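PDB 2W8D: processed glycerol phosphate lipoteichoic acid synthase 2 from Bacillus subtilis, which belongs to the sulfatase family of the alkaline phosphatase clan and is represented here by its C-terminal domain, which carries a bound magnesium ion. Local coordinates for residues Q100-V105 with T135-N140; K170-F175 with A228-Q233; K306-V311 with K338-V343. All blocks are in the same frame, centred on the assembly; numbering follows the deposited sequence.

Contact 1 of 3, residues Q100-V105 with T135-N140; sequences QGSVFV and TFWNRN
Close to the magnesium site, the first turn of helix 103-106 meets the turn leading into helix 139-145, with Phe104 lying against Trp137 O and Asn138 holding the Phe104 carbonyl. That carbonyl bond is the polar link of the contact: Asn138 ND2 donates to Phe104 O over 3.0 Å, nearly straight at 165°, with the acceptor near the amide plane of Asn138. Chi1 (-159°) sets CG anti to the backbone N. The same ND2 also bonds to Glu141 OE1, which further fixes the rotation of the amide. Asn138 is the N-cap residue of its helix, yet its side chain makes no capping bond and reaches across to the other segment instead. Ser102, the N-cap of helix 103-106, does make a capping bond: its OG accepts from Val105 N at 3.1 Å. Ser102 CB meanwhile lies 3.8 Å from Trp137 CZ3, and Val105 CG2 comes to the indole edge, 4.2 Å from Trp137 CE3. Both touch the six-membered ring of Trp137, while NE1, on the other ring of the indole, bonds to a phosphate oxygen of the phosphothreonine at position 84, a residue of the metal site; the Trp137 side chain is about 6 Å from the magnesium ion. The Phe104 ring receives Trp137 O at its edge, 3.3 Å from CD2. Its CE2 also touches Arg139 CG at 3.9 Å, ring and guanidinium planes standing 71° apart. Glu88 of helix 86-93 forms a salt bridge with Arg139 NE and also touches Phe104.

Contact 2 of 3, residues K170-F175 with A228-Q233; sequences KDKPFF and AHYLDQ
Tyr230 and Lys172 dominate this pairing of two nearly parallel helices, 171-183 and 219-244, whose local axes pass 10.0 Å apart at a crossing angle of -17°. Two hydrogen bonds carry the polar part. Lys172 N, in the first turn after the N-cap residue Lys170, donates to Tyr230 OH at 3.1 Å, with an N-H...O angle of 149°. The second runs from Lys172 NZ to Gln233 OE1, again 3.1 Å; here the ammonium lies above the plane of the amide carbonyl. Van der Waals contact fills the ground between them. Tyr230 CG is anti to the backbone N (chi1 179°), and the extended Lys172 chain runs obliquely past the phenol ring, its CE 3.5 Å from Tyr230 CE1. The ring reaches the other helix at Tyr230 OH, which Lys170 CB, at 3.6 Å, and Pro173 CD both approach, and Leu231 CD1 rests 3.4 Å from Asp171 OD2. The other carboxylate oxygen, OD1, bonds to Leu196 N just past strand 189-194, which ties the start of helix 171-183 to the main sheet. The buried phenol oxygen thus serves an N-H that lies too early in the helix for an intrahelical acceptor, near the N-terminal end, where the helix dipole would probably favour an acceptor oxygen; across the contact the lysine ammonium meets a neutral amide oxygen, and it has a further hydrogen bond outside these two segments.

Contact 3 of 3, residues K306-V311 with K338-V343; sequences KYAGDV and KEHREV
Glu342 and His340 reach from a loop to the backbone of Tyr307, one side chain taking its N-H and the other its carbonyl. Glu342 crosses the Tyr307 side chain at about a right angle, and its OE2 accepts from Tyr307 N at 2.8 Å on the anti side of the carboxylate; the same oxygen stands near the edge of the tyrosine ring. His340 NE2 donates to Tyr307 O over 2.9 Å, with the donor in the carbonyl plane and the acceptor tilted 17° from the imidazole plane. On its far nitrogen, ND1, the ring is bonded to Ser333 OG. Lys306 and His340 slide past each other in opposite directions, Lys306 CD lying 3.8 Å from His340 CD2. Arg341 bends back at chi2 (88°), and its guanidinium presents an edge to Val311 CG2, 3.7 Å from NH2. That NH2 forms salt bridges with Glu388 of helix 380-397 and with Asp312. Ala308, following Tyr307, makes backbone bonds to strand 70-76, so the loop grips the backbone beside strand 308-309 of the mixed sheet. The loop runs on into strand 344-345, an outermost strand of the five-stranded antiparallel sheet, consistent with the junction of main and small C-terminal sheets in sulfatase-type folds.

Along the chain the three contacts follow one another in series. Contact 1 and contact 2 have centres 24 Å apart and nearest atoms about 10 Å apart; contact 3 lies across the centre of the chain from both, its centre 27 Å from that of contact 1 and 30 Å from that of contact 2. Helix 86-93 is a shared neighbour, touched by Phe104 in contact 1 and by Val311 in contact 3. The large mixed sheet relates all three: segment 135-140 follows its strand 125-130, contact 2 borders the end of strand 189-194, and contact 3 includes strand 308-309. Packing near the metal site and the join to the C-terminal sheet are separate regions on one framework.

Contact 1 of 3, residues Q100-V105 with T135-N140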
loop_
_atom_site.group_PDB
_atom_site.type_symbol
_atom_site.label_atom_id
_atom_site.label_comp_id
_atom_site.label_asym_id
_atom_site.label_seq_id
_atom_site.Cartn_x
_atom_site.Cartn_y
_atom_site.Cartn_z
ATOM N N GLN A 100 12.960 -12.359 5.045
ATOM C CA GLN A 100 12.280 -13.370 5.892
ATOM C C GLN A 100 11.820 -12.735 7.235
ATOM O O GLN A 100 12.523 -11.893 7.790
ATOM C CB GLN A 100 13.235 -14.497 6.276
ATOM C CG GLN A 100 13.961 -15.177 5.113
ATOM C CD GLN A 100 13.322 -16.494 4.684
ATOM O OE1 GLN A 100 12.122 -16.556 4.351
ATOM N NE2 GLN A 100 14.134 -17.562 4.675
ATOM N N GLY A 101 10.682 -13.176 7.766
ATOM C CA GLY A 101 10.159 -12.619 8.981
ATOM C C GLY A 101 9.588 -11.221 8.731
ATOM O O GLY A 101 9.517 -10.734 7.588
ATOM N N SER A 102 9.178 -10.578 9.807
ATOM C CA SER A 102 8.437 -9.358 9.738
ATOM C C SER A 102 9.297 -8.192 10.249
ATOM O O SER A 102 9.806 -8.223 11.396
ATOM C CB SER A 102 7.170 -9.482 10.584
ATOM O OG SER A 102 6.733 -8.179 10.951
ATOM N N VAL A 103 9.404 -7.152 9.414
ATOM C CA VAL A 103 10.126 -5.949 9.813
ATOM C C VAL A 103 9.444 -5.225 10.996
ATOM O O VAL A 103 10.131 -4.722 11.862
ATOM C CB VAL A 103 10.360 -4.948 8.624
ATOM C CG1 VAL A 103 9.037 -4.499 7.980
ATOM C CG2 VAL A 103 11.192 -3.728 9.105
ATOM N N PHE A 104 8.110 -5.193 11.029
ATOM C CA PHE A 104 7.376 -4.642 12.188
ATOM C C PHE A 104 7.733 -5.317 13.496
ATOM O O PHE A 104 7.897 -4.646 14.524
ATOM C CB PHE A 104 5.854 -4.725 11.989
ATOM C CG PHE A 104 5.224 -3.431 11.530
ATOM C CD1 PHE A 104 5.634 -2.816 10.344
ATOM C CD2 PHE A 104 4.196 -2.820 12.284
ATOM C CE1 PHE A 104 5.014 -1.603 9.882
ATOM C CE2 PHE A 104 3.587 -1.616 11.841
ATOM C CZ PHE A 104 4.001 -1.005 10.643
ATOM N N VAL A 105 7.822 -6.651 13.468
ATOM C CA VAL A 105 8.135 -7.396 14.668
ATOM C C VAL A 105 9.594 -7.218 15.061
ATOM O O VAL A 105 9.899 -7.123 16.247
ATOM C CB VAL A 105 7.832 -8.910 14.485
ATOM C CG1 VAL A 105 8.279 -9.720 15.712
ATOM C CG2 VAL A 105 6.363 -9.133 14.178
ATOM N N THR A 135 -1.527 -4.518 19.688
ATOM C CA THR A 135 -0.357 -5.401 19.745
ATOM C C THR A 135 -0.209 -6.237 18.484
ATOM O O THR A 135 0.880 -6.751 18.230
ATOM C CB THR A 135 -0.404 -6.344 20.914
ATOM O OG1 THR A 135 -1.573 -7.160 20.793
ATOM C CG2 THR A 135 -0.433 -5.567 22.245
ATOM N N PHE A 136 -1.282 -6.344 17.680
ATOM C CA PHE A 136 -1.245 -7.174 16.483
ATOM C C PHE A 136 -0.170 -6.633 15.545
ATOM O O PHE A 136 -0.053 -5.429 15.382
ATOM C CB PHE A 136 -2.619 -7.286 15.782
ATOM C CG PHE A 136 -2.788 -8.562 14.968
ATOM C CD1 PHE A 136 -3.342 -9.720 15.554
ATOM C CD2 PHE A 136 -2.381 -8.615 13.621
ATOM C CE1 PHE A 136 -3.482 -10.913 14.809
ATOM C CE2 PHE A 136 -2.509 -9.807 12.845
ATOM C CZ PHE A 136 -3.062 -10.959 13.440
ATOM N N TRP A 137 0.615 -7.540 14.947
ATOM C CA TRP A 137 1.783 -7.163 14.156
ATOM C C TRP A 137 2.713 -6.184 14.870
ATOM O O TRP A 137 3.425 -5.448 14.211
ATOM C CB TRP A 137 1.389 -6.579 12.791
ATOM C CG TRP A 137 1.058 -7.545 11.680
ATOM C CD1 TRP A 137 -0.040 -7.497 10.866
ATOM C CD2 TRP A 137 1.834 -8.680 11.238
ATOM N NE1 TRP A 137 -0.006 -8.536 9.953
ATOM C CE2 TRP A 137 1.136 -9.268 10.151
ATOM C CE3 TRP A 137 3.065 -9.235 11.631
ATOM C CZ2 TRP A 137 1.608 -10.409 9.475
ATOM C CZ3 TRP A 137 3.538 -10.358 10.955
ATOM C CH2 TRP A 137 2.805 -10.934 9.886
ATOM N N ASN A 138 2.751 -6.180 16.203
ATOM C CA ASN A 138 3.646 -5.274 16.935
ATOM C C ASN A 138 3.466 -3.764 16.548
ATOM O O ASN A 138 4.393 -2.942 16.700
ATOM C CB ASN A 138 5.105 -5.723 16.758
ATOM C CG ASN A 138 6.031 -5.192 17.836
ATOM O OD1 ASN A 138 5.655 -5.104 18.986
ATOM N ND2 ASN A 138 7.273 -4.872 17.465
ATOM N N ARG A 139 2.281 -3.400 16.059
ATOM C CA ARG A 139 2.030 -2.022 15.628
ATOM C C ARG A 139 2.295 -1.001 16.728
ATOM O O ARG A 139 2.848 0.035 16.460
ATOM C CB ARG A 139 0.599 -1.837 15.083
ATOM C CG ARG A 139 0.370 -2.576 13.777
ATOM C CD ARG A 139 -0.995 -2.285 13.232
ATOM N NE ARG A 139 -1.170 -2.809 11.888
ATOM C CZ ARG A 139 -1.865 -3.903 11.583
ATOM N NH1 ARG A 139 -1.979 -4.280 10.307
ATOM N NH2 ARG A 139 -2.421 -4.633 12.552
ATOM N N ASN A 140 1.884 -1.274 17.950
ATOM C CA ASN A 140 2.096 -0.281 18.989
ATOM C C ASN A 140 3.569 0.067 19.254
ATOM O O ASN A 140 3.857 1.158 19.708
ATOM C CB ASN A 140 1.325 -0.586 20.287
ATOM C CG ASN A 140 1.820 -1.807 21.003
ATOM O OD1 ASN A 140 2.576 -2.592 20.475
ATOM N ND2 ASN A 140 1.360 -1.988 22.228
#

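Contact 2 of 3, residues K170-F175 with A228-Q233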
loop_
_atom_site.group_PDB
_atom_site.type_symbol
_atom_site.label_atom_id
_atom_site.label_comp_id
_atom_site.label_asym_id
_atom_site.label_seq_id
_atom_site.Cartn_x
_atom_site.Cartn_y
_atom_site.Cartn_z
ATOM N N LYS A 170 -15.775 -5.482 11.735
ATOM C CA LYS A 170 -16.162 -5.428 10.333
ATOM C C LYS A 170 -15.988 -4.003 9.782
ATOM O O LYS A 170 -16.226 -3.033 10.497
ATOM C CB LYS A 170 -17.615 -5.863 10.202
ATOM C CG LYS A 170 -17.842 -7.334 10.483
ATOM C CD LYS A 170 -19.321 -7.644 10.496
ATOM C CE LYS A 170 -19.600 -9.117 10.705
ATOM N NZ LYS A 170 -21.036 -9.268 11.112
ATOM N N ASP A 171 -15.599 -3.880 8.517
ATOM C CA ASP A 171 -15.370 -2.593 7.871
ATOM C C ASP A 171 -16.539 -1.565 7.932
ATOM O O ASP A 171 -16.293 -0.418 8.239
ATOM C CB ASP A 171 -14.906 -2.807 6.429
ATOM C CG ASP A 171 -13.595 -3.585 6.335
ATOM O OD1 ASP A 171 -12.907 -3.785 7.377
ATOM O OD2 ASP A 171 -13.244 -4.015 5.207
ATOM N N LYS A 172 -17.780 -1.960 7.643
ATOM C CA LYS A 172 -18.921 -1.015 7.699
ATOM C C LYS A 172 -19.077 -0.264 9.026
ATOM O O LYS A 172 -19.038 0.954 9.004
ATOM C CB LYS A 172 -20.255 -1.626 7.243
ATOM C CG LYS A 172 -20.374 -1.775 5.710
ATOM C CD LYS A 172 -21.739 -2.288 5.309
ATOM C CE LYS A 172 -21.764 -2.743 3.867
ATOM N NZ LYS A 172 -23.004 -3.565 3.579
ATOM N N PRO A 173 -19.197 -0.972 10.174
ATOM C CA PRO A 173 -19.216 -0.229 11.458
ATOM C C PRO A 173 -17.862 0.381 11.852
ATOM O O PRO A 173 -17.823 1.391 12.546
ATOM C CB PRO A 173 -19.654 -1.277 12.487
ATOM C CG PRO A 173 -19.363 -2.590 11.837
ATOM C CD PRO A 173 -19.511 -2.396 10.363
ATOM N N PHE A 174 -16.759 -0.221 11.412
ATOM C CA PHE A 174 -15.450 0.357 11.686
ATOM C C PHE A 174 -15.376 1.749 11.052
ATOM O O PHE A 174 -14.998 2.700 11.713
ATOM C CB PHE A 174 -14.323 -0.568 11.210
ATOM C CG PHE A 174 -13.036 0.131 10.945
ATOM C CD1 PHE A 174 -12.237 0.558 11.983
ATOM C CD2 PHE A 174 -12.627 0.370 9.640
ATOM C CE1 PHE A 174 -11.036 1.208 11.731
ATOM C CE2 PHE A 174 -11.431 1.025 9.382
ATOM C CZ PHE A 174 -10.637 1.441 10.432
ATOM N N PHE A 175 -15.780 1.879 9.793
ATOM C CA PHE A 175 -15.811 3.200 9.153
ATOM C C PHE A 175 -16.807 4.214 9.741
ATOM O O PHE A 175 -16.488 5.400 9.808
ATOM C CB PHE A 175 -15.992 3.092 7.648
ATOM C CG PHE A 175 -14.752 2.702 6.914
ATOM C CD1 PHE A 175 -13.600 3.469 7.013
ATOM C CD2 PHE A 175 -14.740 1.560 6.086
ATOM C CE1 PHE A 175 -12.457 3.109 6.308
ATOM C CE2 PHE A 175 -13.633 1.212 5.386
ATOM C CZ PHE A 175 -12.467 1.962 5.501
ATOM N N ALA A 228 -15.114 -9.094 -1.055
ATOM C CA ALA A 228 -14.633 -7.958 -1.848
ATOM C C ALA A 228 -15.798 -6.959 -2.099
ATOM O O ALA A 228 -15.610 -5.749 -2.015
ATOM C CB ALA A 228 -14.026 -8.419 -3.169
ATOM N N HIS A 229 -16.976 -7.480 -2.402
ATOM C CA HIS A 229 -18.156 -6.655 -2.665
ATOM C C HIS A 229 -18.492 -5.895 -1.388
ATOM O O HIS A 229 -18.744 -4.715 -1.449
ATOM C CB HIS A 229 -19.336 -7.531 -3.150
ATOM C CG HIS A 229 -20.581 -6.768 -3.522
ATOM N ND1 HIS A 229 -20.702 -6.047 -4.692
ATOM C CD2 HIS A 229 -21.778 -6.653 -2.894
ATOM C CE1 HIS A 229 -21.914 -5.519 -4.763
ATOM N NE2 HIS A 229 -22.585 -5.877 -3.687
ATOM N N TYR A 230 -18.422 -6.564 -0.232
ATOM C CA TYR A 230 -18.627 -5.911 1.050
ATOM C C TYR A 230 -17.609 -4.756 1.309
ATOM O O TYR A 230 -18.000 -3.638 1.744
ATOM C CB TYR A 230 -18.644 -6.954 2.191
ATOM C CG TYR A 230 -18.826 -6.350 3.573
ATOM C CD1 TYR A 230 -20.102 -6.135 4.101
ATOM C CD2 TYR A 230 -17.722 -5.949 4.327
ATOM C CE1 TYR A 230 -20.270 -5.563 5.356
ATOM C CE2 TYR A 230 -17.865 -5.387 5.560
ATOM C CZ TYR A 230 -19.150 -5.182 6.066
ATOM O OH TYR A 230 -19.293 -4.624 7.287
ATOM N N LEU A 231 -16.328 -5.028 1.067
ATOM C CA LEU A 231 -15.262 -4.017 1.130
ATOM C C LEU A 231 -15.630 -2.794 0.263
ATOM O O LEU A 231 -15.515 -1.655 0.702
ATOM C CB LEU A 231 -13.914 -4.613 0.669
ATOM C CG LEU A 231 -12.672 -3.700 0.753
ATOM C CD1 LEU A 231 -12.594 -2.892 2.068
ATOM C CD2 LEU A 231 -11.356 -4.456 0.587
ATOM N N ASP A 232 -16.079 -3.056 -0.952
ATOM C CA ASP A 232 -16.450 -1.996 -1.872
ATOM C C ASP A 232 -17.599 -1.101 -1.354
ATOM O O ASP A 232 -17.539 0.105 -1.476
ATOM C CB ASP A 232 -16.820 -2.590 -3.213
ATOM C CG ASP A 232 -17.038 -1.541 -4.273
ATOM O OD1 ASP A 232 -15.996 -1.017 -4.747
ATOM O OD2 ASP A 232 -18.226 -1.266 -4.643
ATOM N N GLN A 233 -18.625 -1.692 -0.761
ATOM C CA GLN A 233 -19.683 -0.915 -0.103
ATOM C C GLN A 233 -19.173 -0.071 1.057
ATOM O O GLN A 233 -19.639 1.045 1.252
ATOM C CB GLN A 233 -20.827 -1.827 0.331
ATOM C CG GLN A 233 -21.488 -2.531 -0.873
ATOM C CD GLN A 233 -22.602 -3.510 -0.495
ATOM O OE1 GLN A 233 -22.569 -4.144 0.564
ATOM N NE2 GLN A 233 -23.594 -3.635 -1.370
#

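Contact 3 of 3, residues K306-V311 with K338-V343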
loop_
_atom_site.group_PDB
_atom_site.type_symbol
_atom_site.label_atom_id
_atom_site.label_comp_id
_atom_site.label_asym_id
_atom_site.label_seq_id
_atom_site.Cartn_x
_atom_site.Cartn_y
_atom_site.Cartn_z
ATOM N N LYS A 306 2.128 3.456 -15.975
ATOM C CA LYS A 306 3.490 3.210 -15.553
ATOM C C LYS A 306 3.556 2.078 -14.515
ATOM O O LYS A 306 2.782 2.043 -13.574
ATOM C CB LYS A 306 4.077 4.476 -14.940
ATOM C CG LYS A 306 4.281 5.605 -15.939
ATOM C CD LYS A 306 5.090 6.679 -15.271
ATOM C CE LYS A 306 5.122 7.974 -16.071
ATOM N NZ LYS A 306 5.711 9.018 -15.168
ATOM N N TYR A 307 4.487 1.157 -14.716
ATOM C CA TYR A 307 4.823 0.116 -13.727
ATOM C C TYR A 307 5.346 0.803 -12.469
ATOM O O TYR A 307 6.069 1.788 -12.575
ATOM C CB TYR A 307 5.821 -0.872 -14.349
ATOM C CG TYR A 307 5.122 -1.845 -15.273
ATOM C CD1 TYR A 307 4.432 -1.412 -16.408
ATOM C CD2 TYR A 307 5.097 -3.194 -14.973
ATOM C CE1 TYR A 307 3.741 -2.337 -17.245
ATOM C CE2 TYR A 307 4.438 -4.114 -15.780
ATOM C CZ TYR A 307 3.766 -3.693 -16.889
ATOM O OH TYR A 307 3.145 -4.664 -17.607
ATOM N N ALA A 308 4.922 0.315 -11.299
ATOM C CA ALA A 308 5.247 0.912 -10.009
ATOM C C ALA A 308 5.047 -0.097 -8.891
ATOM O O ALA A 308 4.255 -1.001 -9.037
ATOM C CB ALA A 308 4.351 2.160 -9.755
ATOM N N GLY A 309 5.717 0.082 -7.754
ATOM C CA GLY A 309 5.506 -0.784 -6.586
ATOM C C GLY A 309 5.212 -0.012 -5.304
ATOM O O GLY A 309 5.257 1.210 -5.297
ATOM N N ASP A 310 4.883 -0.721 -4.228
ATOM C CA ASP A 310 4.629 -0.111 -2.922
ATOM C C ASP A 310 5.581 1.013 -2.508
ATOM O O ASP A 310 5.103 1.977 -1.942
ATOM C CB ASP A 310 4.705 -1.164 -1.807
ATOM C CG ASP A 310 3.517 -2.050 -1.770
ATOM O OD1 ASP A 310 2.390 -1.589 -2.146
ATOM O OD2 ASP A 310 3.723 -3.226 -1.394
ATOM N N VAL A 311 6.906 0.874 -2.741
ATOM C CA VAL A 311 7.907 1.844 -2.240
ATOM C C VAL A 311 7.810 3.194 -2.983
ATOM O O VAL A 311 8.380 4.212 -2.547
ATOM C CB VAL A 311 9.375 1.297 -2.304
ATOM C CG1 VAL A 311 9.614 0.122 -1.293
ATOM C CG2 VAL A 311 9.748 0.899 -3.708
ATOM N N LYS A 338 8.669 12.343 -14.467
ATOM C CA LYS A 338 9.048 11.980 -15.837
ATOM C C LYS A 338 10.093 10.855 -15.881
ATOM O O LYS A 338 10.008 9.966 -16.726
ATOM C CB LYS A 338 9.546 13.199 -16.632
ATOM C CG LYS A 338 8.467 13.973 -17.396
ATOM C CD LYS A 338 7.867 15.086 -16.522
ATOM C CE LYS A 338 7.275 16.266 -17.336
ATOM N NZ LYS A 338 5.874 16.015 -17.784
ATOM N N GLU A 339 11.058 10.911 -14.964
ATOM C CA GLU A 339 12.185 9.987 -14.909
ATOM C C GLU A 339 11.861 8.686 -14.161
ATOM O O GLU A 339 12.753 7.850 -13.973
ATOM C CB GLU A 339 13.387 10.654 -14.210
ATOM C CG GLU A 339 13.546 12.215 -14.415
ATOM C CD GLU A 339 14.669 12.850 -13.543
ATOM O OE1 GLU A 339 14.991 14.051 -13.742
ATOM O OE2 GLU A 339 15.242 12.152 -12.674
ATOM N N HIS A 340 10.606 8.509 -13.732
ATOM C CA HIS A 340 10.195 7.371 -12.876
ATOM C C HIS A 340 10.647 6.010 -13.411
ATOM O O HIS A 340 10.290 5.669 -14.540
ATOM C CB HIS A 340 8.666 7.381 -12.670
ATOM C CG HIS A 340 8.121 6.133 -12.040
ATOM N ND1 HIS A 340 8.417 5.752 -10.746
ATOM C CD2 HIS A 340 7.292 5.181 -12.530
ATOM C CE1 HIS A 340 7.791 4.622 -10.470
ATOM N NE2 HIS A 340 7.090 4.264 -11.532
ATOM N N ARG A 341 11.409 5.246 -12.612
ATOM C CA ARG A 341 11.881 3.908 -13.041
ATOM C C ARG A 341 10.756 2.881 -13.029
ATOM O O ARG A 341 9.902 2.928 -12.167
ATOM C CB ARG A 341 13.116 3.430 -12.251
ATOM C CG ARG A 341 12.891 3.098 -10.753
ATOM C CD ARG A 341 12.452 1.637 -10.525
ATOM N NE ARG A 341 12.167 1.383 -9.112
ATOM C CZ ARG A 341 11.017 1.662 -8.497
ATOM N NH1 ARG A 341 10.006 2.216 -9.164
ATOM N NH2 ARG A 341 10.884 1.410 -7.202
ATOM N N GLU A 342 10.742 1.959 -13.989
ATOM C CA GLU A 342 9.631 1.023 -14.113
ATOM C C GLU A 342 10.024 -0.434 -13.969
ATOM O O GLU A 342 9.226 -1.314 -14.249
ATOM C CB GLU A 342 8.923 1.241 -15.434
ATOM C CG GLU A 342 8.151 2.550 -15.451
ATOM C CD GLU A 342 7.266 2.707 -16.668
ATOM O OE1 GLU A 342 7.651 3.471 -17.581
ATOM O OE2 GLU A 342 6.199 2.067 -16.715
ATOM N N VAL A 343 11.239 -0.691 -13.514
ATOM C CA VAL A 343 11.695 -2.030 -13.256
ATOM C C VAL A 343 11.379 -2.276 -11.765
ATOM O O VAL A 343 12.025 -1.700 -10.898
ATOM C CB VAL A 343 13.219 -2.160 -13.540
ATOM C CG1 VAL A 343 13.667 -3.576 -13.371
ATOM C CG2 VAL A 343 13.578 -1.676 -14.987
#